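Local coordinates for phospholipase A1 (PDB 4HYQ), which hydrolyses glycerophospholipids, probably releasing the fatty acid from the sn-1 position as a GDSL-type lipase of the SGNH hydrolase superfamily, at residues 123-128 against 176-181. Sequence-based numbering, arbitrary orientation.
Sequences SVYSQV and SKRAAD
Y125 turns the CD2-CE2 edge of its ring to the backbone between R178 and A179 and is the sole residue of 123-128 to touch 176-181. The amide N of A179 lies at the ring edge, close to the ring plane, 3.6 Å from Y125 CE2, and the carbonyl carbon of R178 sits in the same plane, 4.0 Å from Y125 CD2. The CB methylene of R178 comes in obliquely, 3.7 Å from Y125 CE2, with CG a little farther off, while the A179 methyl adds a looser apolar touch. With CG anti to the carbonyl carbon (chi1 -67°), the phenol reaches across the gap between two segments whose nearest CA atoms, those of Y125 and A179, are still 7.8 Å apart. No hydrogen bond joins the segments, and the buried surface is small, 111 Å² in all. These helices, 117-131 and 158-181, belong to the α/β/α fold of the SGNH hydrolases, in which helices flank a parallel sheet; each immediately precedes a strand of that sheet, 136-140 and 185-187, which are neighbours in it. Elsewhere the Y125 ring meets H182 edge-to-face and Y184 with the ring planes at about 45°. Cutting Y125 back to an alanine is likely to leave a gap beside R178 CB and A179, and to strip H182 and Y184 of their ring partner. CB and CG of R178 pack on the tyrosine, and bends at chi2 and chi3 then turn the guanidinium to acidic partners. NH1 forms a salt bridge with D122, one turn before S126 on helix 117-131, and a second with D181, where the hydrogen bond from R178 NH1 to D181 OD2 is weak at 3.4 Å.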
ATOM      1  N   SER A 123      13.589  -5.038  -9.483  1.00 16.49           N
ATOM      2  CA  SER A 123      13.846  -4.018 -10.489  1.00 16.86           C
ATOM      3  C   SER A 123      13.545  -2.613  -9.945  1.00 16.14           C
ATOM      4  O   SER A 123      14.327  -1.677 -10.128  1.00 15.98           O
ATOM      5  CB  SER A 123      13.000  -4.309 -11.734  1.00 19.38           C
ATOM      6  OG  SER A 123      13.169  -3.307 -12.717  1.00 27.16           O
ATOM      7  N   VAL A 124      12.407  -2.452  -9.279  1.00 14.33           N
ATOM      8  CA  VAL A 124      12.064  -1.150  -8.725  1.00 11.91           C
ATOM      9  C   VAL A 124      13.015  -0.783  -7.585  1.00 12.24           C
ATOM     10  O   VAL A 124      13.546   0.329  -7.545  1.00 11.76           O
ATOM     11  CB  VAL A 124      10.607  -1.128  -8.166  1.00 12.29           C
ATOM     12  CG1 VAL A 124      10.329   0.190  -7.463  1.00 12.03           C
ATOM     13  CG2 VAL A 124       9.624  -1.318  -9.311  1.00 12.76           C
ATOM     14  N   TYR A 125      13.242  -1.727  -6.669  1.00 11.45           N
ATOM     15  CA  TYR A 125      14.092  -1.454  -5.509  1.00 10.85           C
ATOM     16  C   TYR A 125      15.525  -1.113  -5.939  1.00 10.92           C
ATOM     17  O   TYR A 125      16.139  -0.206  -5.393  1.00 11.04           O
ATOM     18  CB  TYR A 125      14.110  -2.653  -4.549  1.00 10.43           C
ATOM     19  CG  TYR A 125      12.796  -2.969  -3.834  1.00 11.48           C
ATOM     20  CD1 TYR A 125      11.583  -2.386  -4.225  1.00 10.64           C
ATOM     21  CD2 TYR A 125      12.764  -3.903  -2.796  1.00 11.93           C
ATOM     22  CE1 TYR A 125      10.362  -2.744  -3.595  1.00  9.59           C
ATOM     23  CE2 TYR A 125      11.567  -4.263  -2.167  1.00 11.97           C
ATOM     24  CZ  TYR A 125      10.373  -3.690  -2.574  1.00 11.73           C
ATOM     25  OH  TYR A 125       9.206  -4.124  -1.990  1.00 11.45           O
ATOM     26  N   SER A 126      16.049  -1.827  -6.922  1.00 12.07           N
ATOM     27  CA  SER A 126      17.406  -1.545  -7.383  1.00 13.90           C
ATOM     28  C   SER A 126      17.535  -0.180  -8.044  1.00 14.65           C
ATOM     29  O   SER A 126      18.525   0.523  -7.832  1.00 14.21           O
ATOM     30  CB  SER A 126      17.875  -2.629  -8.342  1.00 14.83           C
ATOM     31  OG  SER A 126      18.136  -3.823  -7.620  1.00 20.07           O
ATOM     32  N   GLN A 127      16.541   0.205  -8.841  1.00 13.41           N
ATOM     33  CA  GLN A 127      16.584   1.504  -9.506  1.00 13.92           C
ATOM     34  C   GLN A 127      16.421   2.656  -8.522  1.00 11.04           C
ATOM     35  O   GLN A 127      16.981   3.724  -8.721  1.00 12.30           O
ATOM     36  CB  GLN A 127      15.513   1.594 -10.602  1.00 17.25           C
ATOM     37  CG  GLN A 127      15.789   0.725 -11.816  1.00 25.30           C
ATOM     38  CD  GLN A 127      17.117   1.056 -12.496  1.00 29.98           C
ATOM     39  OE1 GLN A 127      17.455   2.228 -12.715  1.00 31.89           O
ATOM     40  NE2 GLN A 127      17.875   0.017 -12.840  1.00 33.26           N
ATOM     41  N   VAL A 128      15.635   2.453  -7.469  1.00 10.34           N
ATOM     42  CA  VAL A 128      15.461   3.497  -6.469  1.00  9.66           C
ATOM     43  C   VAL A 128      16.830   3.783  -5.838  1.00 11.29           C
ATOM     44  O   VAL A 128      17.228   4.936  -5.691  1.00 10.62           O
ATOM     45  CB  VAL A 128      14.473   3.059  -5.362  1.00 11.39           C
ATOM     46  CG1 VAL A 128      14.592   3.968  -4.156  1.00 11.21           C
ATOM     47  CG2 VAL A 128      13.043   3.094  -5.910  1.00 10.98           C
ATOM     48  N   SER A 176       8.450  -8.114   2.321  1.00 11.93           N
ATOM     49  CA  SER A 176       9.378  -8.018   3.446  1.00 13.31           C
ATOM     50  C   SER A 176      10.726  -8.654   3.112  1.00 14.43           C
ATOM     51  O   SER A 176      11.778  -8.108   3.458  1.00 13.74           O
ATOM     52  CB  SER A 176       8.786  -8.675   4.695  1.00 15.89           C
ATOM     53  OG  SER A 176       8.447 -10.031   4.450  1.00 18.30           O
ATOM     54  N   LYS A 177      10.694  -9.792   2.429  1.00 14.74           N
ATOM     55  CA  LYS A 177      11.931 -10.466   2.063  1.00 16.35           C
ATOM     56  C   LYS A 177      12.710  -9.659   1.036  1.00 16.16           C
ATOM     57  O   LYS A 177      13.929  -9.531   1.142  1.00 15.93           O
ATOM     58  CB  LYS A 177      11.633 -11.866   1.534  1.00 18.40           C
ATOM     59  CG  LYS A 177      11.132 -12.803   2.616  1.00 23.32           C
ATOM     60  CD  LYS A 177      10.679 -14.140   2.048  1.00 28.62           C
ATOM     61  CE  LYS A 177      10.284 -15.097   3.165  1.00 30.02           C
ATOM     62  NZ  LYS A 177       9.884 -16.422   2.619  1.00 33.88           N
ATOM     63  N   ARG A 178      12.017  -9.103   0.045  1.00 14.52           N
ATOM     64  CA  ARG A 178      12.715  -8.315  -0.957  1.00 15.14           C
ATOM     65  C   ARG A 178      13.311  -7.053  -0.324  1.00 13.40           C
ATOM     66  O   ARG A 178      14.430  -6.656  -0.651  1.00 13.40           O
ATOM     67  CB  ARG A 178      11.765  -7.934  -2.101  1.00 16.40           C
ATOM     68  CG  ARG A 178      12.435  -7.924  -3.471  1.00 22.26           C
ATOM     69  CD  ARG A 178      12.370  -9.309  -4.147  1.00 23.34           C
ATOM     70  NE  ARG A 178      12.821 -10.392  -3.275  1.00 25.54           N
ATOM     71  CZ  ARG A 178      14.094 -10.690  -3.018  1.00 28.79           C
ATOM     72  NH1 ARG A 178      15.081  -9.991  -3.566  1.00 28.85           N
ATOM     73  NH2 ARG A 178      14.378 -11.698  -2.199  1.00 29.59           N
ATOM     74  N   ALA A 179      12.574  -6.420   0.586  1.00 12.62           N
ATOM     75  CA  ALA A 179      13.086  -5.218   1.235  1.00 12.35           C
ATOM     76  C   ALA A 179      14.359  -5.535   2.033  1.00 14.46           C
ATOM     77  O   ALA A 179      15.351  -4.825   1.929  1.00 12.86           O
ATOM     78  CB  ALA A 179      12.030  -4.615   2.160  1.00 13.76           C
ATOM     79  N   ALA A 180      14.333  -6.609   2.817  1.00 14.65           N
ATOM     80  CA  ALA A 180      15.507  -6.972   3.621  1.00 16.54           C
ATOM     81  C   ALA A 180      16.715  -7.241   2.723  1.00 16.50           C
ATOM     82  O   ALA A 180      17.844  -6.868   3.054  1.00 16.41           O
ATOM     83  CB  ALA A 180      15.199  -8.205   4.480  1.00 16.43           C
ATOM     84  N   ASP A 181      16.468  -7.882   1.588  1.00 17.20           N
ATOM     85  CA  ASP A 181      17.510  -8.205   0.619  1.00 19.45           C
ATOM     86  C   ASP A 181      18.240  -6.967   0.105  1.00 18.61           C
ATOM     87  O   ASP A 181      19.408  -7.051  -0.283  1.00 19.00           O
ATOM     88  CB  ASP A 181      16.895  -8.935  -0.566  1.00 23.86           C
ATOM     89  CG  ASP A 181      17.396 -10.343  -0.701  1.00 30.28           C
ATOM     90  OD1 ASP A 181      17.319 -11.099   0.298  1.00 33.14           O
ATOM     91  OD2 ASP A 181      17.861 -10.689  -1.809  1.00 33.10           O
TER